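Local structure of diaminopimelate decarboxylase (Methanocaldococcus jannaschii, 1TWI) at residues Pro31-Ser36 and Gly399-Val404; Leu295-Gly300 and Val384-Ile389. The protein catalyses the pyridoxal-5'-phosphate-dependent decarboxylation of meso-diaminopimelate to L-lysine, the last step of lysine biosynthesis by the diaminopimelate pathway, and works as a homodimer. All coordinates share one frame; numbering follows the deposited sequence.

Interaction 1. Residues Pro31-Ser36 and Gly399-Val404; sequences PLYVMS and GRPRMV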
ATOM      1  N   PRO A  31       4.341 -13.847 -10.282  1.00 12.13           N
ATOM      2  CA  PRO A  31       3.040 -14.053  -9.635  1.00 11.46           C
ATOM      3  C   PRO A  31       1.915 -13.764 -10.599  1.00 12.63           C
ATOM      4  O   PRO A  31       2.073 -12.968 -11.509  1.00 11.73           O
ATOM      5  CB  PRO A  31       3.077 -13.081  -8.453  1.00 12.65           C
ATOM      6  CG  PRO A  31       3.854 -11.929  -9.004  1.00 13.32           C
ATOM      7  CD  PRO A  31       4.983 -12.606  -9.798  1.00 11.49           C
ATOM      8  N   LEU A  32       0.759 -14.401 -10.421  1.00 11.01           N
ATOM      9  CA  LEU A  32      -0.352 -14.193 -11.360  1.00 10.46           C
ATOM     10  C   LEU A  32      -1.734 -14.118 -10.678  1.00 11.42           C
ATOM     11  O   LEU A  32      -2.074 -15.007  -9.908  1.00 10.45           O
ATOM     12  CB  LEU A  32      -0.410 -15.395 -12.350  1.00 11.12           C
ATOM     13  CG  LEU A  32      -1.440 -15.413 -13.477  1.00 11.83           C
ATOM     14  CD1 LEU A  32      -0.968 -14.402 -14.516  1.00 11.66           C
ATOM     15  CD2 LEU A  32      -1.526 -16.797 -14.167  1.00  9.84           C
ATOM     16  N   TYR A  33      -2.535 -13.111 -11.005  1.00 11.79           N
ATOM     17  CA  TYR A  33      -3.910 -13.034 -10.498  1.00 10.67           C
ATOM     18  C   TYR A  33      -4.769 -13.768 -11.519  1.00 11.79           C
ATOM     19  O   TYR A  33      -4.591 -13.582 -12.750  1.00 13.57           O
ATOM     20  CB  TYR A  33      -4.418 -11.589 -10.461  1.00 10.21           C
ATOM     21  CG  TYR A  33      -4.122 -10.859  -9.159  1.00 12.54           C
ATOM     22  CD1 TYR A  33      -4.973 -10.992  -8.059  1.00 13.52           C
ATOM     23  CD2 TYR A  33      -3.027 -10.023  -9.031  1.00 13.26           C
ATOM     24  CE1 TYR A  33      -4.748 -10.306  -6.881  1.00 12.87           C
ATOM     25  CE2 TYR A  33      -2.778  -9.320  -7.815  1.00 11.59           C
ATOM     26  CZ  TYR A  33      -3.661  -9.484  -6.756  1.00 12.83           C
ATOM     27  OH  TYR A  33      -3.511  -8.823  -5.548  1.00 11.30           O
ATOM     28  N   VAL A  34      -5.694 -14.601 -11.046  1.00 10.32           N
ATOM     29  CA  VAL A  34      -6.619 -15.283 -11.968  1.00  9.70           C
ATOM     30  C   VAL A  34      -8.024 -14.826 -11.471  1.00  9.80           C
ATOM     31  O   VAL A  34      -8.391 -15.008 -10.287  1.00 11.24           O
ATOM     32  CB  VAL A  34      -6.493 -16.836 -11.855  1.00  9.87           C
ATOM     33  CG1 VAL A  34      -7.514 -17.571 -12.824  1.00  9.81           C
ATOM     34  CG2 VAL A  34      -5.033 -17.255 -12.201  1.00  8.37           C
ATOM     35  N   MET A  35      -8.820 -14.274 -12.363  1.00  9.88           N
ATOM     36  CA  MET A  35     -10.142 -13.823 -11.997  1.00  9.57           C
ATOM     37  C   MET A  35     -11.107 -14.731 -12.701  1.00  8.70           C
ATOM     38  O   MET A  35     -11.014 -14.866 -13.928  1.00  8.80           O
ATOM     39  CB  MET A  35     -10.367 -12.373 -12.478  1.00 12.03           C
ATOM     40  CG  MET A  35      -9.513 -11.347 -11.672  1.00 13.63           C
ATOM     41  SD  MET A  35     -10.003 -11.261  -9.873  1.00 14.16           S
ATOM     42  CE  MET A  35     -11.557 -10.492  -9.958  1.00 12.33           C
ATOM     43  N   SER A  36     -12.047 -15.325 -11.956  1.00  8.93           N
ATOM     44  CA  SER A  36     -13.061 -16.238 -12.560  1.00  9.88           C
ATOM     45  C   SER A  36     -14.276 -15.425 -13.020  1.00 11.96           C
ATOM     46  O   SER A  36     -15.011 -14.817 -12.200  1.00 11.15           O
ATOM     47  CB  SER A  36     -13.537 -17.294 -11.530  1.00  9.43           C
ATOM     48  OG  SER A  36     -14.677 -17.986 -12.038  1.00 11.01           O
ATOM     49  N   GLY A 399       7.502  -4.889 -10.357  1.00 12.51           N
ATOM     50  CA  GLY A 399       6.376  -4.563 -11.222  1.00 13.90           C
ATOM     51  C   GLY A 399       5.020  -5.160 -10.765  1.00 15.46           C
ATOM     52  O   GLY A 399       4.976  -6.239 -10.141  1.00 16.72           O
ATOM     53  N   ARG A 400       3.912  -4.483 -11.052  1.00 14.18           N
ATOM     54  CA  ARG A 400       2.623  -5.059 -10.653  1.00 12.45           C
ATOM     55  C   ARG A 400       2.457  -6.262 -11.554  1.00 13.15           C
ATOM     56  O   ARG A 400       2.881  -6.268 -12.723  1.00 14.70           O
ATOM     57  CB  ARG A 400       1.494  -4.033 -10.749  1.00 13.77           C
ATOM     58  CG  ARG A 400       1.578  -3.091  -9.497  1.00 14.13           C
ATOM     59  CD  ARG A 400       0.694  -1.887  -9.630  1.00 16.87           C
ATOM     60  NE  ARG A 400       1.180  -0.987 -10.681  1.00 17.19           N
ATOM     61  CZ  ARG A 400       0.532   0.119 -11.052  1.00 18.73           C
ATOM     62  NH1 ARG A 400      -0.611   0.452 -10.451  1.00 17.80           N
ATOM     63  NH2 ARG A 400       0.996   0.881 -12.036  1.00 16.52           N
ATOM     64  N   PRO A 401       1.829  -7.315 -11.026  1.00 14.07           N
ATOM     65  CA  PRO A 401       1.652  -8.551 -11.782  1.00 13.21           C
ATOM     66  C   PRO A 401       0.639  -8.629 -12.906  1.00 12.81           C
ATOM     67  O   PRO A 401      -0.263  -7.794 -13.042  1.00 12.44           O
ATOM     68  CB  PRO A 401       1.303  -9.522 -10.682  1.00 13.48           C
ATOM     69  CG  PRO A 401       0.369  -8.635  -9.814  1.00 16.83           C
ATOM     70  CD  PRO A 401       1.012  -7.322  -9.782  1.00 12.10           C
ATOM     71  N   ARG A 402       0.793  -9.680 -13.699  1.00 11.64           N
ATOM     72  CA  ARG A 402      -0.161  -9.958 -14.765  1.00 13.57           C
ATOM     73  C   ARG A 402      -1.431 -10.469 -14.108  1.00 11.95           C
ATOM     74  O   ARG A 402      -1.375 -10.932 -12.980  1.00  8.77           O
ATOM     75  CB  ARG A 402       0.344 -11.096 -15.640  1.00 13.78           C
ATOM     76  CG  ARG A 402       1.068 -10.638 -16.875  1.00 19.53           C
ATOM     77  CD  ARG A 402       1.602 -11.825 -17.664  1.00 18.72           C
ATOM     78  NE  ARG A 402       1.908 -11.426 -19.029  1.00 18.29           N
ATOM     79  CZ  ARG A 402       2.278 -12.287 -19.972  1.00 24.38           C
ATOM     80  NH1 ARG A 402       2.416 -13.608 -19.673  1.00 18.70           N
ATOM     81  NH2 ARG A 402       2.435 -11.845 -21.227  1.00 22.03           N
ATOM     82  N   MET A 403      -2.549 -10.390 -14.839  1.00 12.12           N
ATOM     83  CA  MET A 403      -3.828 -10.935 -14.398  1.00 13.54           C
ATOM     84  C   MET A 403      -4.508 -11.538 -15.627  1.00 13.39           C
ATOM     85  O   MET A 403      -4.472 -10.923 -16.703  1.00 11.88           O
ATOM     86  CB  MET A 403      -4.809  -9.872 -13.887  1.00 11.34           C
ATOM     87  CG  MET A 403      -4.203  -8.945 -12.830  1.00 17.92           C
ATOM     88  SD  MET A 403      -5.529  -8.300 -11.695  1.00 25.84           S
ATOM     89  CE  MET A 403      -6.587  -7.326 -12.947  1.00 18.80           C
ATOM     90  N   VAL A 404      -5.164 -12.695 -15.453  1.00 11.36           N
ATOM     91  CA  VAL A 404      -5.903 -13.311 -16.541  1.00 10.23           C
ATOM     92  C   VAL A 404      -7.344 -13.505 -16.055  1.00 11.70           C
ATOM     93  O   VAL A 404      -7.613 -13.504 -14.820  1.00 11.50           O
ATOM     94  CB  VAL A 404      -5.343 -14.699 -16.968  1.00 11.32           C
ATOM     95  CG1 VAL A 404      -3.975 -14.540 -17.640  1.00 11.78           C
ATOM     96  CG2 VAL A 404      -5.191 -15.648 -15.746  1.00  7.98           C
TER

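Interaction 2. Residues Leu295-Gly300 and Val384-Ile389; sequences LVATAG and VGAYGI. With PLP (pyridoxal-5'-phosphate), chain E.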
ATOM      1  N   LEU A 295     -18.907  -8.771  -4.486  1.00 11.27           N
ATOM      2  CA  LEU A 295     -19.082  -9.135  -5.888  1.00 10.50           C
ATOM      3  C   LEU A 295     -17.820  -9.749  -6.476  1.00  9.88           C
ATOM      4  O   LEU A 295     -17.917 -10.623  -7.335  1.00 11.09           O
ATOM      5  CB  LEU A 295     -19.417  -7.953  -6.805  1.00 10.45           C
ATOM      6  CG  LEU A 295     -20.862  -7.477  -6.620  1.00 12.31           C
ATOM      7  CD1 LEU A 295     -21.090  -6.326  -7.528  1.00 13.35           C
ATOM      8  CD2 LEU A 295     -21.844  -8.641  -6.919  1.00 14.27           C
ATOM      9  N   VAL A 296     -16.641  -9.287  -6.064  1.00 10.00           N
ATOM     10  CA  VAL A 296     -15.450  -9.794  -6.713  1.00  9.72           C
ATOM     11  C   VAL A 296     -14.409 -10.561  -5.918  1.00 10.33           C
ATOM     12  O   VAL A 296     -13.596 -11.251  -6.513  1.00  9.71           O
ATOM     13  CB  VAL A 296     -14.720  -8.624  -7.489  1.00 10.35           C
ATOM     14  CG1 VAL A 296     -15.700  -8.006  -8.531  1.00  7.64           C
ATOM     15  CG2 VAL A 296     -14.247  -7.486  -6.487  1.00  5.52           C
ATOM     16  N   ALA A 297     -14.423 -10.458  -4.591  1.00 10.49           N
ATOM     17  CA  ALA A 297     -13.374 -11.090  -3.823  1.00 10.11           C
ATOM     18  C   ALA A 297     -13.176 -12.567  -4.076  1.00 10.10           C
ATOM     19  O   ALA A 297     -12.045 -12.995  -4.321  1.00  9.10           O
ATOM     20  CB  ALA A 297     -13.618 -10.868  -2.267  1.00 10.15           C
ATOM     21  N   THR A 298     -14.261 -13.340  -3.987  1.00  9.91           N
ATOM     22  CA  THR A 298     -14.149 -14.803  -4.145  1.00 10.46           C
ATOM     23  C   THR A 298     -13.838 -15.240  -5.585  1.00 11.53           C
ATOM     24  O   THR A 298     -13.613 -16.414  -5.828  1.00 12.33           O
ATOM     25  CB  THR A 298     -15.475 -15.520  -3.710  1.00 10.38           C
ATOM     26  OG1 THR A 298     -16.551 -15.026  -4.477  1.00 10.17           O
ATOM     27  CG2 THR A 298     -15.761 -15.267  -2.228  1.00  9.13           C
ATOM     28  N   ALA A 299     -13.860 -14.306  -6.545  1.00 10.02           N
ATOM     29  CA  ALA A 299     -13.555 -14.663  -7.924  1.00 11.28           C
ATOM     30  C   ALA A 299     -12.030 -14.607  -8.206  1.00 10.30           C
ATOM     31  O   ALA A 299     -11.576 -15.083  -9.262  1.00 10.69           O
ATOM     32  CB  ALA A 299     -14.284 -13.686  -8.910  1.00 10.72           C
ATOM     33  N   GLY A 300     -11.269 -14.048  -7.280  1.00  9.40           N
ATOM     34  CA  GLY A 300      -9.816 -13.878  -7.504  1.00 10.35           C
ATOM     35  C   GLY A 300      -8.874 -14.793  -6.760  1.00 10.63           C
ATOM     36  O   GLY A 300      -9.071 -15.056  -5.563  1.00 12.37           O
ATOM     37  N   VAL A 384      -8.710 -13.014  -3.459  1.00  9.61           N
ATOM     38  CA  VAL A 384      -7.959 -11.777  -3.622  1.00  8.32           C
ATOM     39  C   VAL A 384      -8.563 -10.921  -4.738  1.00  9.68           C
ATOM     40  O   VAL A 384      -7.886 -10.034  -5.292  1.00 10.90           O
ATOM     41  CB  VAL A 384      -6.526 -12.101  -3.990  1.00  8.72           C
ATOM     42  CG1 VAL A 384      -5.757 -12.710  -2.784  1.00  9.41           C
ATOM     43  CG2 VAL A 384      -6.520 -13.097  -5.235  1.00  6.85           C
ATOM     44  N   GLY A 385      -9.810 -11.207  -5.137  1.00 10.42           N
ATOM     45  CA  GLY A 385     -10.417 -10.387  -6.202  1.00 10.13           C
ATOM     46  C   GLY A 385     -10.741  -8.932  -5.836  1.00  9.16           C
ATOM     47  O   GLY A 385     -10.934  -8.090  -6.710  1.00  9.91           O
ATOM     48  N   ALA A 386     -10.805  -8.647  -4.540  1.00 10.62           N
ATOM     49  CA  ALA A 386     -11.141  -7.308  -4.020  1.00 10.19           C
ATOM     50  C   ALA A 386      -9.993  -6.781  -3.153  1.00  9.59           C
ATOM     51  O   ALA A 386      -9.474  -7.516  -2.333  1.00 10.52           O
ATOM     52  CB  ALA A 386     -12.448  -7.387  -3.157  1.00  8.27           C
ATOM     53  N   TYR A 387      -9.614  -5.525  -3.339  1.00  9.47           N
ATOM     54  CA  TYR A 387      -8.530  -4.870  -2.595  1.00 11.44           C
ATOM     55  C   TYR A 387      -7.300  -5.719  -2.762  1.00 12.54           C
ATOM     56  O   TYR A 387      -6.562  -5.951  -1.820  1.00 12.57           O
ATOM     57  CB  TYR A 387      -8.902  -4.743  -1.126  1.00 11.98           C
ATOM     58  CG  TYR A 387     -10.277  -4.079  -1.003  1.00 11.58           C
ATOM     59  CD1 TYR A 387     -10.445  -2.741  -1.312  1.00 11.22           C
ATOM     60  CD2 TYR A 387     -11.398  -4.827  -0.681  1.00 11.79           C
ATOM     61  CE1 TYR A 387     -11.742  -2.139  -1.306  1.00  9.68           C
ATOM     62  CE2 TYR A 387     -12.687  -4.277  -0.660  1.00 11.70           C
ATOM     63  CZ  TYR A 387     -12.860  -2.925  -0.977  1.00 12.06           C
ATOM     64  OH  TYR A 387     -14.128  -2.383  -0.961  1.00 12.86           O
ATOM     65  N   GLY A 388      -7.156  -6.235  -3.972  1.00 10.96           N
ATOM     66  CA  GLY A 388      -5.980  -7.010  -4.315  1.00 11.25           C
ATOM     67  C   GLY A 388      -5.207  -6.186  -5.324  1.00 11.35           C
ATOM     68  O   GLY A 388      -4.327  -5.384  -4.962  1.00 11.06           O
ATOM     69  N   ILE A 389      -5.521  -6.335  -6.609  1.00 10.69           N
ATOM     70  CA  ILE A 389      -4.799  -5.531  -7.592  1.00 10.29           C
ATOM     71  C   ILE A 389      -5.129  -4.052  -7.318  1.00 10.75           C
ATOM     72  O   ILE A 389      -4.298  -3.180  -7.565  1.00 12.04           O
ATOM     73  CB  ILE A 389      -5.179  -5.956  -9.048  1.00  9.77           C
ATOM     74  CG1 ILE A 389      -4.189  -5.342 -10.071  1.00  7.58           C
ATOM     75  CG2 ILE A 389      -6.618  -5.466  -9.410  1.00  9.61           C
ATOM     76  CD1 ILE A 389      -2.755  -6.005 -10.036  1.00  9.98           C
TER
HETATM   77  N1  PLP E1501     -19.680   2.206  -0.509  1.00 11.88           N
HETATM   78  C2  PLP E1501     -18.771   3.052   0.101  1.00 13.84           C
HETATM   79  C2A PLP E1501     -19.238   4.508   0.343  1.00  9.82           C
HETATM   80  C3  PLP E1501     -17.517   2.535   0.414  1.00 13.40           C
HETATM   81  O3  PLP E1501     -16.649   3.393   1.009  1.00 14.70           O
HETATM   82  C4  PLP E1501     -17.153   1.233   0.191  1.00 12.19           C
HETATM   83  C4A PLP E1501     -15.714   0.757   0.588  1.00 15.34           C
HETATM   84  O4A PLP E1501     -14.924   1.614   0.830  1.00 31.71           O
HETATM   85  C5  PLP E1501     -18.076   0.360  -0.428  1.00 11.70           C
HETATM   86  C6  PLP E1501     -19.320   0.883  -0.744  1.00 10.63           C
HETATM   87  C5A PLP E1501     -17.859  -1.111  -0.751  1.00 11.40           C
HETATM   88  O4P PLP E1501     -17.544  -1.890   0.432  1.00 14.22           O
HETATM   89  P   PLP E1501     -17.404  -3.468   0.372  1.00 12.13           P
HETATM   90  O1P PLP E1501     -17.062  -3.833   1.757  1.00 12.88           O
HETATM   91  O2P PLP E1501     -16.272  -3.733  -0.580  1.00 12.61           O
HETATM   92  O3P PLP E1501     -18.681  -4.027  -0.066  1.00 13.65           O

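Interaction 1. Residues Pro31-Ser36 and Gly399-Val404
Pro401 opens the contact by lying against both Pro31 and Tyr33. Its CB comes 3.9 Å from Pro31 CG, the two side chains crossing at about a right angle, while its CG meets the edge of the Tyr33 ring in plane, 3.8 Å from CD2. Having no N-H to leave unpaired, proline suits this place just ahead of regular pairing. Arg402 then offers its carbonyl O to Tyr33 N in a nearly straight bond (3.2 Å, 176°), and its CB rests 3.7 Å from Leu32 CD1. The extended arginine chain leads away to a salt bridge with Glu416. Met403 lies beside Tyr33 and points the same way; with CG anti to the carbonyl carbon (chi1 -51°), its thioether follows the tyrosine, CG packing on Tyr33 CB. SD stands 4.5 Å from the Tyr33 ring centroid, an oblique Met-aromatic contact that uses the flexibility and polarisable sulfur of methionine. Val404 makes two bonds to the same strand: its N donates to Tyr33 O (2.9 Å) and its O accepts from Met35 N (2.8 Å). This is parallel pairing, in which one residue bonds to the two flanking its partner, here Val34. The branched valines meet through CG2 on the face shared with Leu32. Strand 32-36 lies between strands 300-311 and 402-407 in the mixed sheet, with helix 21-28 over the valine face through Leu24 and Phe28.

Interaction 2. Residues Leu295-Gly300 and Val384-Ile389
Ala386 turns its CB into the angle between Val296 and Ala297, lying 3.8 Å from Val296 CG2 and equally far from Ala297 CB. Small methyl groups suit this junction because the two backbones run close together. Val296 places CG2 between its backbone N and carbonyl carbon (chi1 -58°), and from there the methyl also reaches Gly385 O at 3.4 Å. Gly385 packs its CA directly on Val296 O in a CA-H...O contact; a CB here would collide with that oxygen. Gly300 is constrained likewise, since a CB would run into Gly385 N. The contact joins residues 295-300, at the TIM-barrel-like cofactor domain of this class-II decarboxylase family, to the loop after strand 378-382. Ala297 O serves two donors, Gly300 N and Gly385 N, the latter on a lone pair in the carbonyl plane. Val384 N reaches Gly300 O at 3.0 Å from above the carbonyl plane, and Val384 CG2 lies over the same carbonyl. Beyond the turn Tyr387 reaches the phosphate edge-on, PLP O2P lying near the plane of its ring. Tyr387 OH donates to PLP O2P over 2.6 Å, while Gly292, Arg293, Gly250 and Ser213 also bind the cofactor.

How the interactions relate
Both contacts are buried, but interaction 2 lies nearer the centre of the chain and carries a cofactor ligand, whereas interaction 1 lies farther out, with partly exposed residues toward one end. In sequence, interaction 2 is nested inside the loop interaction 1 closes. They touch: Ser36 N probably bonds to Ala299 O at 2.7 Å, and the Tyr33 ring lies by Val384 O, while its hydroxyl, hydrogen-bonded to Asp326 O, packs against Gly388 and Ile389. Regular parallel strand bonds and prolines, branched aliphatic, aromatic and sulfur-bearing side chains fill interaction 1; interaction 2 relies on irregular backbone bonds, glycines and alanines. Strand 300-311, beginning at Gly300, pairs with strand 32-36 and so links the two.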